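PDB 3OTX: adenosine kinase, putative from Trypanosoma brucei, which probably catalyses the magnesium-dependent transfer of a phosphate group from ATP to adenosine, giving AMP and ADP in purine salvage. Local coordinates for residues A[17-22]-A[125-130]; A[34-39]-A[131-136]. The protein carries 1 engineered substitution. All coordinates share one frame; numbering follows the deposited sequence. Where two conformers were deposited one is given.

Contact 1 (A[17-22]-A[125-130]); sequences LLDVSA and CAVCIT. With AP5 (bis(adenosine)-5'-pentaphosphate), chain C.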
ATOM      1  N   LEU A  17      -0.481  -7.680   8.097  1.00 11.41           N
ATOM      2  CA  LEU A  17      -1.753  -8.110   8.681  1.00 12.64           C
ATOM      3  C   LEU A  17      -2.216  -9.375   8.001  1.00 11.69           C
ATOM      4  O   LEU A  17      -2.022  -9.513   6.791  1.00 13.39           O
ATOM      5  CB  LEU A  17      -2.835  -7.039   8.453  1.00 11.86           C
ATOM      6  CG  LEU A  17      -2.516  -5.601   8.825  1.00 12.15           C
ATOM      7  CD1 LEU A  17      -3.687  -4.696   8.385  1.00 13.16           C
ATOM      8  CD2 LEU A  17      -2.292  -5.505  10.346  1.00 14.03           C
ATOM      9  N   LEU A  18      -2.812 -10.290   8.754  1.00 12.88           N
ATOM     10  CA  LEU A  18      -3.506 -11.410   8.149  1.00 13.99           C
ATOM     11  C   LEU A  18      -4.934 -10.997   7.784  1.00 13.58           C
ATOM     12  O   LEU A  18      -5.702 -10.528   8.653  1.00 15.08           O
ATOM     13  CB  LEU A  18      -3.543 -12.585   9.136  1.00 15.54           C
ATOM     14  CG  LEU A  18      -4.004 -13.856   8.387  1.00 22.10           C
ATOM     15  CD1 LEU A  18      -2.792 -14.646   7.789  1.00 22.85           C
ATOM     16  CD2 LEU A  18      -4.967 -14.733   9.147  1.00 31.44           C
ATOM     17  N   ASP A  19      -5.315 -11.201   6.525  1.00 12.95           N
ATOM     18  CA  ASP A  19      -6.676 -10.838   6.121  1.00 12.56           C
ATOM     19  C   ASP A  19      -7.659 -11.951   6.403  1.00 15.96           C
ATOM     20  O   ASP A  19      -7.436 -13.112   6.036  1.00 17.69           O
ATOM     21  CB  ASP A  19      -6.723 -10.533   4.632  1.00 11.13           C
ATOM     22  CG  ASP A  19      -6.084  -9.204   4.282  1.00 14.67           C
ATOM     23  OD1 ASP A  19      -5.820  -8.382   5.194  1.00 16.47           O
ATOM     24  OD2 ASP A  19      -5.900  -8.979   3.074  1.00 18.43           O
ATOM     25  N   VAL A  20      -8.762 -11.594   7.063  1.00 14.73           N
ATOM     26  CA  VAL A  20      -9.812 -12.530   7.444  1.00 17.61           C
ATOM     27  C   VAL A  20     -11.016 -12.077   6.621  1.00 19.11           C
ATOM     28  O   VAL A  20     -11.634 -11.062   6.926  1.00 19.54           O
ATOM     29  CB  VAL A  20     -10.041 -12.513   8.982  1.00 18.28           C
ATOM     30  CG1 VAL A  20     -11.111 -13.540   9.427  1.00 20.04           C
ATOM     31  CG2 VAL A  20      -8.739 -12.828   9.715  1.00 16.79           C
ATOM     32  N   SER A  21     -11.303 -12.827   5.555  1.00 19.75           N
ATOM     33  CA  SER A  21     -12.191 -12.400   4.491  1.00 21.74           C
ATOM     34  C   SER A  21     -13.443 -13.256   4.501  1.00 23.17           C
ATOM     35  O   SER A  21     -13.365 -14.485   4.641  1.00 26.10           O
ATOM     36  CB  SER A  21     -11.475 -12.590   3.144  1.00 27.03           C
ATOM     37  OG  SER A  21     -12.173 -11.987   2.076  1.00 35.95           O
ATOM     38  N   ALA A  22     -14.596 -12.606   4.393  1.00 24.21           N
ATOM     39  CA  ALA A  22     -15.869 -13.311   4.240  1.00 26.81           C
ATOM     40  C   ALA A  22     -16.899 -12.427   3.554  1.00 28.38           C
ATOM     41  O   ALA A  22     -16.811 -11.189   3.586  1.00 27.45           O
ATOM     42  CB  ALA A  22     -16.398 -13.796   5.595  1.00 30.35           C
ATOM     43  N   CYS A 125      -6.845  -8.061   9.511  1.00 13.65           N
ATOM     44  CA  CYS A 125      -7.748  -7.102   8.887  1.00 14.29           C
ATOM     45  C   CYS A 125      -8.991  -7.874   8.525  1.00 16.09           C
ATOM     46  O   CYS A 125      -8.915  -8.870   7.796  1.00 16.21           O
ATOM     47  CB  CYS A 125      -7.116  -6.474   7.639  1.00 14.68           C
ATOM     48  SG  CYS A 125      -8.203  -5.140   6.965  1.00 15.15           S
ATOM     49  N   ALA A 126     -10.135  -7.433   9.037  1.00 15.08           N
ATOM     50  CA  ALA A 126     -11.419  -8.029   8.618  1.00 16.75           C
ATOM     51  C   ALA A 126     -11.737  -7.481   7.223  1.00 16.38           C
ATOM     52  O   ALA A 126     -11.758  -6.279   7.009  1.00 17.36           O
ATOM     53  CB  ALA A 126     -12.527  -7.710   9.606  1.00 16.81           C
ATOM     54  N   VAL A 127     -11.948  -8.372   6.255  1.00 17.72           N
ATOM     55  CA  VAL A 127     -12.248  -7.958   4.886  1.00 18.15           C
ATOM     56  C   VAL A 127     -13.688  -8.391   4.638  1.00 18.10           C
ATOM     57  O   VAL A 127     -13.973  -9.585   4.470  1.00 17.69           O
ATOM     58  CB  VAL A 127     -11.278  -8.598   3.890  1.00 17.36           C
ATOM     59  CG1 VAL A 127     -11.624  -8.184   2.463  1.00 21.02           C
ATOM     60  CG2 VAL A 127      -9.830  -8.163   4.199  1.00 14.20           C
ATOM     61  N   CYS A 128     -14.608  -7.432   4.725  1.00 19.46           N
ATOM     62  CA  CYS A 128     -16.042  -7.726   4.676  1.00 21.32           C
ATOM     63  C   CYS A 128     -16.542  -7.443   3.256  1.00 22.82           C
ATOM     64  O   CYS A 128     -16.510  -6.299   2.802  1.00 21.01           O
ATOM     65  CB  CYS A 128     -16.805  -6.894   5.715  1.00 24.11           C
ATOM     66  SG  CYS A 128     -16.066  -6.911   7.351  1.00 24.39           S
ATOM     67  N   ILE A 129     -16.951  -8.503   2.551  1.00 25.72           N
ATOM     68  CA  ILE A 129     -17.249  -8.414   1.121  1.00 25.55           C
ATOM     69  C   ILE A 129     -18.771  -8.368   0.976  1.00 24.44           C
ATOM     70  O   ILE A 129     -19.487  -9.233   1.456  1.00 24.65           O
ATOM     71  CB  ILE A 129     -16.663  -9.629   0.323  1.00 29.66           C
ATOM     72  CG1 ILE A 129     -15.150  -9.740   0.529  1.00 25.24           C
ATOM     73  CG2 ILE A 129     -16.984  -9.512  -1.169  1.00 30.12           C
ATOM     74  CD1 ILE A 129     -14.534 -11.028  -0.036  1.00 32.65           C
ATOM     75  N   THR A 130     -19.238  -7.304   0.341  1.00 27.66           N
ATOM     76  CA  THR A 130     -20.657  -7.150   0.039  1.00 29.22           C
ATOM     77  C   THR A 130     -20.696  -6.872  -1.448  1.00 33.92           C
ATOM     78  O   THR A 130     -20.462  -5.741  -1.897  1.00 33.27           O
ATOM     79  CB  THR A 130     -21.286  -5.983   0.823  1.00 30.99           C
ATOM     80  OG1 THR A 130     -20.541  -4.786   0.572  1.00 30.21           O
ATOM     81  CG2 THR A 130     -21.286  -6.277   2.314  1.00 31.77           C
TER
HETATM   82  PA  AP5 C 346      -8.426   1.473  -8.562  1.00 14.08           P
HETATM   83  O1A AP5 C 346      -9.880   1.035  -8.419  1.00 14.78           O
HETATM   84  O2A AP5 C 346      -8.253   2.939  -8.903  1.00 15.80           O
HETATM   85  O3A AP5 C 346      -7.546   1.207  -7.241  1.00 14.22           O
HETATM   86  PB  AP5 C 346      -8.023   1.376  -5.708  1.00 14.59           P
HETATM   87  O1B AP5 C 346      -9.239   2.238  -5.574  1.00 15.34           O
HETATM   88  O2B AP5 C 346      -6.813   1.763  -4.932  1.00 16.02           O
HETATM   89  O3B AP5 C 346      -8.410  -0.141  -5.415  1.00 15.66           O
HETATM   90  PG  AP5 C 346      -9.315  -0.842  -4.309  1.00 20.12           P
HETATM   91  O1G AP5 C 346      -9.775  -2.143  -4.892  1.00 28.34           O
HETATM   92  O2G AP5 C 346     -10.536  -0.052  -3.892  1.00 21.35           O
HETATM   93  O3G AP5 C 346      -8.244  -1.103  -3.217  1.00 19.99           O
HETATM   94  PD  AP5 C 346      -8.378  -1.788  -1.759  1.00 19.89           P
HETATM   95  O1D AP5 C 346      -9.784  -2.244  -1.417  1.00 21.05           O
HETATM   96  O2D AP5 C 346      -7.680  -0.844  -0.820  1.00 20.75           O
HETATM   97  O3D AP5 C 346      -7.528  -3.136  -1.989  1.00 16.42           O
HETATM   98  PE  AP5 C 346      -5.930  -3.290  -1.825  1.00 18.91           P
HETATM   99  O1E AP5 C 346      -5.247  -2.067  -2.370  1.00 20.09           O
HETATM  100  O2E AP5 C 346      -5.505  -4.649  -2.376  1.00 21.15           O
HETATM  101  O5F AP5 C 346      -7.732   0.486  -9.620  1.00 13.22           O
HETATM  102  C5F AP5 C 346      -6.323   0.528  -9.842  1.00 13.47           C
HETATM  103  C4F AP5 C 346      -6.027  -0.041 -11.208  1.00 11.80           C
HETATM  104  O4F AP5 C 346      -6.601  -1.350 -11.328  1.00 15.07           O
HETATM  105  C3F AP5 C 346      -6.662   0.722 -12.368  1.00 14.08           C
HETATM  106  O3F AP5 C 346      -5.812   1.767 -12.772  1.00 15.69           O
HETATM  107  C2F AP5 C 346      -6.886  -0.343 -13.402  1.00 17.57           C
HETATM  108  O2F AP5 C 346      -5.690  -0.592 -14.097  1.00 17.61           O
HETATM  109  C1F AP5 C 346      -7.189  -1.580 -12.549  1.00 14.42           C
HETATM  110  N9A AP5 C 346      -8.645  -1.793 -12.306  1.00 15.43           N
HETATM  111  C8A AP5 C 346      -9.329  -1.611 -11.101  1.00 13.65           C
HETATM  112  N7A AP5 C 346     -10.633  -1.939 -11.313  1.00 16.39           N
HETATM  113  C5A AP5 C 346     -10.779  -2.334 -12.600  1.00 16.49           C
HETATM  114  C6A AP5 C 346     -11.845  -2.806 -13.334  1.00 22.18           C
HETATM  115  N6A AP5 C 346     -13.033  -3.053 -12.775  1.00 26.43           N
HETATM  116  N1A AP5 C 346     -11.646  -3.144 -14.650  1.00 25.29           N
HETATM  117  C2A AP5 C 346     -10.401  -3.049 -15.253  1.00 25.08           C
HETATM  118  N3A AP5 C 346      -9.340  -2.588 -14.503  1.00 18.78           N
HETATM  119  C4A AP5 C 346      -9.517  -2.262 -13.208  1.00 17.69           C
HETATM  120  O5J AP5 C 346      -5.714  -3.274  -0.215  1.00 19.13           O
HETATM  121  C5J AP5 C 346      -6.301  -4.287   0.583  1.00 17.96           C
HETATM  122  C4J AP5 C 346      -5.330  -4.485   1.735  1.00 11.65           C
HETATM  123  O4J AP5 C 346      -5.376  -3.366   2.635  1.00 15.56           O
HETATM  124  C3J AP5 C 346      -5.680  -5.671   2.639  1.00 12.83           C
HETATM  125  O3J AP5 C 346      -4.767  -6.728   2.340  1.00 14.33           O
HETATM  126  C2J AP5 C 346      -5.538  -5.129   4.070  1.00 14.02           C
HETATM  127  O2J AP5 C 346      -4.784  -5.975   4.929  1.00 14.13           O
HETATM  128  C1J AP5 C 346      -4.819  -3.822   3.841  1.00 14.74           C
HETATM  129  N9B AP5 C 346      -5.019  -2.842   4.919  1.00 10.32           N
HETATM  130  C8B AP5 C 346      -6.230  -2.361   5.335  1.00 11.93           C
HETATM  131  N7B AP5 C 346      -5.985  -1.519   6.373  1.00 14.87           N
HETATM  132  C5B AP5 C 346      -4.635  -1.472   6.601  1.00  9.35           C
HETATM  133  C6B AP5 C 346      -3.848  -0.771   7.523  1.00 10.20           C
HETATM  134  N6B AP5 C 346      -4.349   0.001   8.501  1.00 11.62           N
HETATM  135  N1B AP5 C 346      -2.502  -1.010   7.466  1.00 11.27           N
HETATM  136  C2B AP5 C 346      -1.890  -1.792   6.513  1.00 11.88           C
HETATM  137  N3B AP5 C 346      -2.670  -2.517   5.635  1.00 11.58           N
HETATM  138  C4B AP5 C 346      -4.021  -2.314   5.673  1.00  9.40           C
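Asp19 and Cys125 open a parallel register that continues through Val20–Ala126 and Ser21–Val127 to Ala22–Cys128, the axes of the two segments coming within 4.6 Å at an angle of 25°. The pairing lies inside the small five-stranded sheet that forms the lid of ribokinase-type (PfkB) kinases, with strand 60-63 on the other flank of 17-22. Five backbone hydrogen bonds make the ladder: Cys125 N to Leu18 O, Val20 N to Cys125 O, Val127 N to Val20 O, Ala22 N to Val127 O and Ile129 N to Ala22 O. The bond from Val20 N is nearly straight, at 175°.

One face of the sheet carries Asp19, Ser21, Cys125 and Val127, and its Asp19 end binds an adenosine moiety of AP5. The carboxylate of Asp19 grips both ribose hydroxyls: AP5 O2J donates to Asp19 OD1 at 2.6 Å and AP5 O3J to Asp19 OD2, also at 2.6 Å. Carbon packs against the carboxylate, since Cys125 CB is 3.4 Å from Asp19 OD1 and Val127 CG2 is 3.9 Å from Asp19 CG. Leu17 CD1 touches the adenine at C4B, 3.6 Å away. On Cys125, SG is anti to the backbone N (chi1 -174°), where it lies 3.8 Å from AP5 C8B.

Val20, Ala22, Ala126 and Cys128 occupy the reverse face, where Ile53 of helix 49-54 packs on Ala22, Ala126 and Cys128. Farther along the ligand-facing row, the hydroxyl of Ser21 meets a methyl group, with OG 3.3 Å from Ile129 CD1.

Contact 2 (A[34-39]-A[131-136]); sequences LERGTA and GKERTL. With AP5 (bis(adenosine)-5'-pentaphosphate), chain C.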
ATOM      1  N   LEU A  34     -20.288   0.305  10.019  1.00 19.69           N
ATOM      2  CA  LEU A  34     -19.326   0.409   8.924  1.00 20.31           C
ATOM      3  C   LEU A  34     -19.925   1.040   7.679  1.00 21.51           C
ATOM      4  O   LEU A  34     -21.104   0.834   7.378  1.00 27.27           O
ATOM      5  CB  LEU A  34     -18.757  -0.968   8.545  1.00 23.55           C
ATOM      6  CG  LEU A  34     -18.166  -1.829   9.671  1.00 22.50           C
ATOM      7  CD1 LEU A  34     -17.827  -3.231   9.143  1.00 21.71           C
ATOM      8  CD2 LEU A  34     -16.932  -1.170  10.286  1.00 18.32           C
ATOM      9  N   GLU A  35     -19.080   1.787   6.976  1.00 23.20           N
ATOM     10  CA  GLU A  35     -19.468   2.432   5.733  1.00 25.88           C
ATOM     11  C   GLU A  35     -18.959   1.557   4.582  1.00 23.08           C
ATOM     12  O   GLU A  35     -17.749   1.299   4.436  1.00 26.68           O
ATOM     13  CB  GLU A  35     -18.868   3.851   5.643  1.00 25.79           C
ATOM     14  CG  GLU A  35     -19.707   4.802   4.776  1.00 38.51           C
ATOM     15  CD  GLU A  35     -18.908   5.972   4.201  1.00 46.67           C
ATOM     16  OE1 GLU A  35     -17.851   6.338   4.766  1.00 47.92           O
ATOM     17  OE2 GLU A  35     -19.348   6.528   3.174  1.00 53.33           O
ATOM     18  N   ARG A  36     -19.894   1.095   3.761  1.00 25.94           N
ATOM     19  CA  ARG A  36     -19.544   0.194   2.657  1.00 26.03           C
ATOM     20  C   ARG A  36     -18.392   0.698   1.802  1.00 26.02           C
ATOM     21  O   ARG A  36     -18.386   1.851   1.371  1.00 31.12           O
ATOM     22  CB  ARG A  36     -20.780  -0.069   1.788  1.00 26.87           C
ATOM     23  CG  ARG A  36     -20.558  -1.092   0.684  1.00 28.90           C
ATOM     24  CD  ARG A  36     -21.706  -1.051  -0.325  1.00 39.06           C
ATOM     25  NE  ARG A  36     -22.960  -1.518   0.244  1.00 46.27           N
ATOM     26  CZ  ARG A  36     -23.490  -2.708  -0.000  1.00 52.29           C
ATOM     27  NH1 ARG A  36     -22.890  -3.554  -0.831  1.00 50.25           N
ATOM     28  NH2 ARG A  36     -24.631  -3.041   0.576  1.00 62.16           N
ATOM     29  N   GLY A  37     -17.411  -0.167   1.572  1.00 23.24           N
ATOM     30  CA  GLY A  37     -16.283   0.140   0.676  1.00 23.67           C
ATOM     31  C   GLY A  37     -15.155   0.979   1.247  1.00 24.48           C
ATOM     32  O   GLY A  37     -14.245   1.383   0.513  1.00 30.81           O
ATOM     33  N   THR A  38     -15.190   1.213   2.556  1.00 23.45           N
ATOM     34  CA  THR A  38     -14.181   1.999   3.256  1.00 21.23           C
ATOM     35  C   THR A  38     -13.259   1.117   4.094  1.00 21.27           C
ATOM     36  O   THR A  38     -13.614  -0.041   4.394  1.00 19.32           O
ATOM     37  CB  THR A  38     -14.803   3.059   4.175  1.00 20.51           C
ATOM     38  OG1 THR A  38     -15.496   2.430   5.267  1.00 26.24           O
ATOM     39  CG2 THR A  38     -15.753   3.943   3.387  1.00 23.58           C
ATOM     40  N   ALA A  39     -12.097   1.664   4.457  1.00 20.16           N
ATOM     41  CA  ALA A  39     -11.180   1.048   5.425  1.00 19.69           C
ATOM     42  C   ALA A  39     -11.172   1.908   6.678  1.00 21.16           C
ATOM     43  O   ALA A  39     -11.230   3.124   6.584  1.00 20.79           O
ATOM     44  CB  ALA A  39      -9.773   0.963   4.863  1.00 19.62           C
ATOM     45  N   GLY A 131     -20.925  -7.942  -2.205  1.00 41.35           N
ATOM     46  CA  GLY A 131     -21.022  -7.865  -3.652  1.00 43.87           C
ATOM     47  C   GLY A 131     -19.702  -7.483  -4.254  1.00 45.33           C
ATOM     48  O   GLY A 131     -18.721  -8.213  -4.138  1.00 46.47           O
ATOM     49  N   LYS A 132     -19.679  -6.310  -4.871  1.00 46.63           N
ATOM     50  CA  LYS A 132     -18.520  -5.843  -5.614  1.00 47.78           C
ATOM     51  C   LYS A 132     -17.576  -5.068  -4.699  1.00 46.29           C
ATOM     52  O   LYS A 132     -16.430  -4.791  -5.061  1.00 47.27           O
ATOM     53  CB  LYS A 132     -18.986  -4.981  -6.791  1.00 49.44           C
ATOM     54  CG  LYS A 132     -20.377  -5.373  -7.277  1.00 56.81           C
ATOM     55  CD  LYS A 132     -20.612  -5.130  -8.758  1.00 61.26           C
ATOM     56  CE  LYS A 132     -21.960  -5.722  -9.157  1.00 62.94           C
ATOM     57  NZ  LYS A 132     -22.304  -5.501 -10.583  1.00 68.05           N
ATOM     58  N   GLU A 133     -18.061  -4.745  -3.497  1.00 44.08           N
ATOM     59  CA  GLU A 133     -17.318  -3.887  -2.565  1.00 40.47           C
ATOM     60  C   GLU A 133     -16.774  -4.625  -1.343  1.00 35.16           C
ATOM     61  O   GLU A 133     -17.352  -5.610  -0.881  1.00 32.55           O
ATOM     62  CB  GLU A 133     -18.175  -2.695  -2.134  1.00 42.47           C
ATOM     63  CG  GLU A 133     -18.571  -1.801  -3.297  1.00 51.35           C
ATOM     64  CD  GLU A 133     -19.526  -0.707  -2.892  1.00 64.57           C
ATOM     65  OE1 GLU A 133     -19.083   0.245  -2.211  1.00 71.10           O
ATOM     66  OE2 GLU A 133     -20.719  -0.797  -3.260  1.00 66.17           O
ATOM     67  N   ARG A 134     -15.659  -4.110  -0.841  1.00 30.54           N
ATOM     68  CA  ARG A 134     -14.969  -4.662   0.318  0.50 28.06           C
ATOM     69  C   ARG A 134     -14.834  -3.554   1.366  1.00 25.95           C
ATOM     70  O   ARG A 134     -14.407  -2.441   1.040  1.00 24.77           O
ATOM     71  CB  ARG A 134     -13.589  -5.187  -0.099  0.50 28.38           C
ATOM     72  CG  ARG A 134     -13.622  -6.381  -1.075  0.50 28.55           C
ATOM     73  CD  ARG A 134     -12.520  -6.301  -2.143  0.50 32.80           C
ATOM     74  NE  ARG A 134     -11.366  -5.514  -1.713  0.50 29.86           N
ATOM     75  CZ  ARG A 134     -10.297  -6.014  -1.102  0.50 23.51           C
ATOM     76  NH1 ARG A 134     -10.210  -7.317  -0.844  0.50 22.03           N
ATOM     77  NH2 ARG A 134      -9.314  -5.210  -0.756  0.50 24.65           N
ATOM     78  N   THR A 135     -15.191  -3.857   2.609  1.00 21.62           N
ATOM     79  CA  THR A 135     -15.107  -2.910   3.721  1.00 20.26           C
ATOM     80  C   THR A 135     -14.094  -3.492   4.719  1.00 19.61           C
ATOM     81  O   THR A 135     -14.243  -4.652   5.142  1.00 19.15           O
ATOM     82  CB  THR A 135     -16.467  -2.753   4.371  1.00 22.02           C
ATOM     83  OG1 THR A 135     -17.427  -2.363   3.374  1.00 24.83           O
ATOM     84  CG2 THR A 135     -16.436  -1.714   5.493  1.00 25.05           C
ATOM     85  N   LEU A 136     -13.055  -2.714   5.026  1.00 16.49           N
ATOM     86  CA  LEU A 136     -11.875  -3.250   5.724  1.00 16.96           C
ATOM     87  C   LEU A 136     -11.787  -2.675   7.121  1.00 19.15           C
ATOM     88  O   LEU A 136     -11.925  -1.469   7.310  1.00 19.84           O
ATOM     89  CB  LEU A 136     -10.575  -2.959   4.957  1.00 15.41           C
ATOM     90  CG  LEU A 136     -10.620  -3.129   3.440  1.00 23.56           C
ATOM     91  CD1 LEU A 136      -9.295  -2.659   2.794  1.00 28.24           C
ATOM     92  CD2 LEU A 136     -10.926  -4.597   3.127  1.00 24.27           C
TER
HETATM   93  PA  AP5 C 346      -8.426   1.473  -8.562  1.00 14.08           P
HETATM   94  O1A AP5 C 346      -9.880   1.035  -8.419  1.00 14.78           O
HETATM   95  O2A AP5 C 346      -8.253   2.939  -8.903  1.00 15.80           O
HETATM   96  O3A AP5 C 346      -7.546   1.207  -7.241  1.00 14.22           O
HETATM   97  PB  AP5 C 346      -8.023   1.376  -5.708  1.00 14.59           P
HETATM   98  O1B AP5 C 346      -9.239   2.238  -5.574  1.00 15.34           O
HETATM   99  O2B AP5 C 346      -6.813   1.763  -4.932  1.00 16.02           O
HETATM  100  O3B AP5 C 346      -8.410  -0.141  -5.415  1.00 15.66           O
HETATM  101  PG  AP5 C 346      -9.315  -0.842  -4.309  1.00 20.12           P
HETATM  102  O1G AP5 C 346      -9.775  -2.143  -4.892  1.00 28.34           O
HETATM  103  O2G AP5 C 346     -10.536  -0.052  -3.892  1.00 21.35           O
HETATM  104  O3G AP5 C 346      -8.244  -1.103  -3.217  1.00 19.99           O
HETATM  105  PD  AP5 C 346      -8.378  -1.788  -1.759  1.00 19.89           P
HETATM  106  O1D AP5 C 346      -9.784  -2.244  -1.417  1.00 21.05           O
HETATM  107  O2D AP5 C 346      -7.680  -0.844  -0.820  1.00 20.75           O
HETATM  108  O3D AP5 C 346      -7.528  -3.136  -1.989  1.00 16.42           O
HETATM  109  PE  AP5 C 346      -5.930  -3.290  -1.825  1.00 18.91           P
HETATM  110  O1E AP5 C 346      -5.247  -2.067  -2.370  1.00 20.09           O
HETATM  111  O2E AP5 C 346      -5.505  -4.649  -2.376  1.00 21.15           O
HETATM  112  O5F AP5 C 346      -7.732   0.486  -9.620  1.00 13.22           O
HETATM  113  C5F AP5 C 346      -6.323   0.528  -9.842  1.00 13.47           C
HETATM  114  C4F AP5 C 346      -6.027  -0.041 -11.208  1.00 11.80           C
HETATM  115  O4F AP5 C 346      -6.601  -1.350 -11.328  1.00 15.07           O
HETATM  116  C3F AP5 C 346      -6.662   0.722 -12.368  1.00 14.08           C
HETATM  117  O3F AP5 C 346      -5.812   1.767 -12.772  1.00 15.69           O
HETATM  118  C2F AP5 C 346      -6.886  -0.343 -13.402  1.00 17.57           C
HETATM  119  O2F AP5 C 346      -5.690  -0.592 -14.097  1.00 17.61           O
HETATM  120  C1F AP5 C 346      -7.189  -1.580 -12.549  1.00 14.42           C
HETATM  121  N9A AP5 C 346      -8.645  -1.793 -12.306  1.00 15.43           N
HETATM  122  C8A AP5 C 346      -9.329  -1.611 -11.101  1.00 13.65           C
HETATM  123  N7A AP5 C 346     -10.633  -1.939 -11.313  1.00 16.39           N
HETATM  124  C5A AP5 C 346     -10.779  -2.334 -12.600  1.00 16.49           C
HETATM  125  C6A AP5 C 346     -11.845  -2.806 -13.334  1.00 22.18           C
HETATM  126  N6A AP5 C 346     -13.033  -3.053 -12.775  1.00 26.43           N
HETATM  127  N1A AP5 C 346     -11.646  -3.144 -14.650  1.00 25.29           N
HETATM  128  C2A AP5 C 346     -10.401  -3.049 -15.253  1.00 25.08           C
HETATM  129  N3A AP5 C 346      -9.340  -2.588 -14.503  1.00 18.78           N
HETATM  130  C4A AP5 C 346      -9.517  -2.262 -13.208  1.00 17.69           C
HETATM  131  O5J AP5 C 346      -5.714  -3.274  -0.215  1.00 19.13           O
HETATM  132  C5J AP5 C 346      -6.301  -4.287   0.583  1.00 17.96           C
HETATM  133  C4J AP5 C 346      -5.330  -4.485   1.735  1.00 11.65           C
HETATM  134  O4J AP5 C 346      -5.376  -3.366   2.635  1.00 15.56           O
HETATM  135  C3J AP5 C 346      -5.680  -5.671   2.639  1.00 12.83           C
HETATM  136  O3J AP5 C 346      -4.767  -6.728   2.340  1.00 14.33           O
HETATM  137  C2J AP5 C 346      -5.538  -5.129   4.070  1.00 14.02           C
HETATM  138  O2J AP5 C 346      -4.784  -5.975   4.929  1.00 14.13           O
HETATM  139  C1J AP5 C 346      -4.819  -3.822   3.841  1.00 14.74           C
HETATM  140  N9B AP5 C 346      -5.019  -2.842   4.919  1.00 10.32           N
HETATM  141  C8B AP5 C 346      -6.230  -2.361   5.335  1.00 11.93           C
HETATM  142  N7B AP5 C 346      -5.985  -1.519   6.373  1.00 14.87           N
HETATM  143  C5B AP5 C 346      -4.635  -1.472   6.601  1.00  9.35           C
HETATM  144  C6B AP5 C 346      -3.848  -0.771   7.523  1.00 10.20           C
HETATM  145  N6B AP5 C 346      -4.349   0.001   8.501  1.00 11.62           N
HETATM  146  N1B AP5 C 346      -2.502  -1.010   7.466  1.00 11.27           N
HETATM  147  C2B AP5 C 346      -1.890  -1.792   6.513  1.00 11.88           C
HETATM  148  N3B AP5 C 346      -2.670  -2.517   5.635  1.00 11.58           N
HETATM  149  C4B AP5 C 346      -4.021  -2.314   5.673  1.00  9.40           C
HETATM  150  O   HOH W   1     -14.502   0.117   7.237  1.00 14.61           O
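Thr135 fits against the type II turn from Glu35 to Thr38, and each heavy atom of its side chain meets that turn. Its CB is 3.9 Å from both Gly37 N and Thr38 O. From there the chain forks. OG1 stands beside the Thr135 backbone N (chi1 -55°) and accepts a hydrogen bond from Gly37 N at 2.8 Å, with 161° at the hydrogen. CG2 reaches the turn's carbonyls, 3.5 Å from Glu35 O and equally from Thr38 O, and also packs on Leu34 CB. The turn is closed by its own bonds, Glu35 O accepting from Thr38 N and from Thr38 OG1.

Beyond the turn the backbones join: Leu136 N donates to Thr38 O at 2.8 Å, and a water donates to both Thr38 O and Leu136 O. At the exposed end the side chains of Arg36 and Glu133 cross at about a right angle, Arg36 CD lying 3.1 Å from Glu133 OE2. Their charges stay beyond salt-bridge range, and Arg36 NH2 pairs instead with Asp26.

In the conformer given, Arg134 NH2 donates to the phosphate oxygen O1D of AP5 at 3.1 Å and NH1 to Met296 O; a second conformer was deposited, so this phosphate link is tentative. The parallel Ala39–Leu136 bridge, CB to CB 4.0 Å, starts edge strand 39-41 of the PfkB lid sheet, at the border of the AP5 site between adenosine and phosphates.

Overall arrangement
Both contacts belong to one five-stranded lid sheet, and the successive strands 122-130 and 133-141 join them: Thr135 N of contact 2 lies 2.8 Å from Cys128 O of contact 1, a probable hydrogen bond. Contact 1 is interior, every touching residue being buried, and rests on a regular parallel ladder, mostly apolar side chains and one buried carboxylate turned to the ribose. Contact 2 lies at the sheet's edge and near the surface, where a turn, a water and charged side chains take over and a single bridge pairs the backbones. The centres of contacts 1 and 2 are about 10 Å apart. Both border the same adenosine end of AP5, contact 2 loosely through Leu136, and contact 2 adds the phosphates through Arg134.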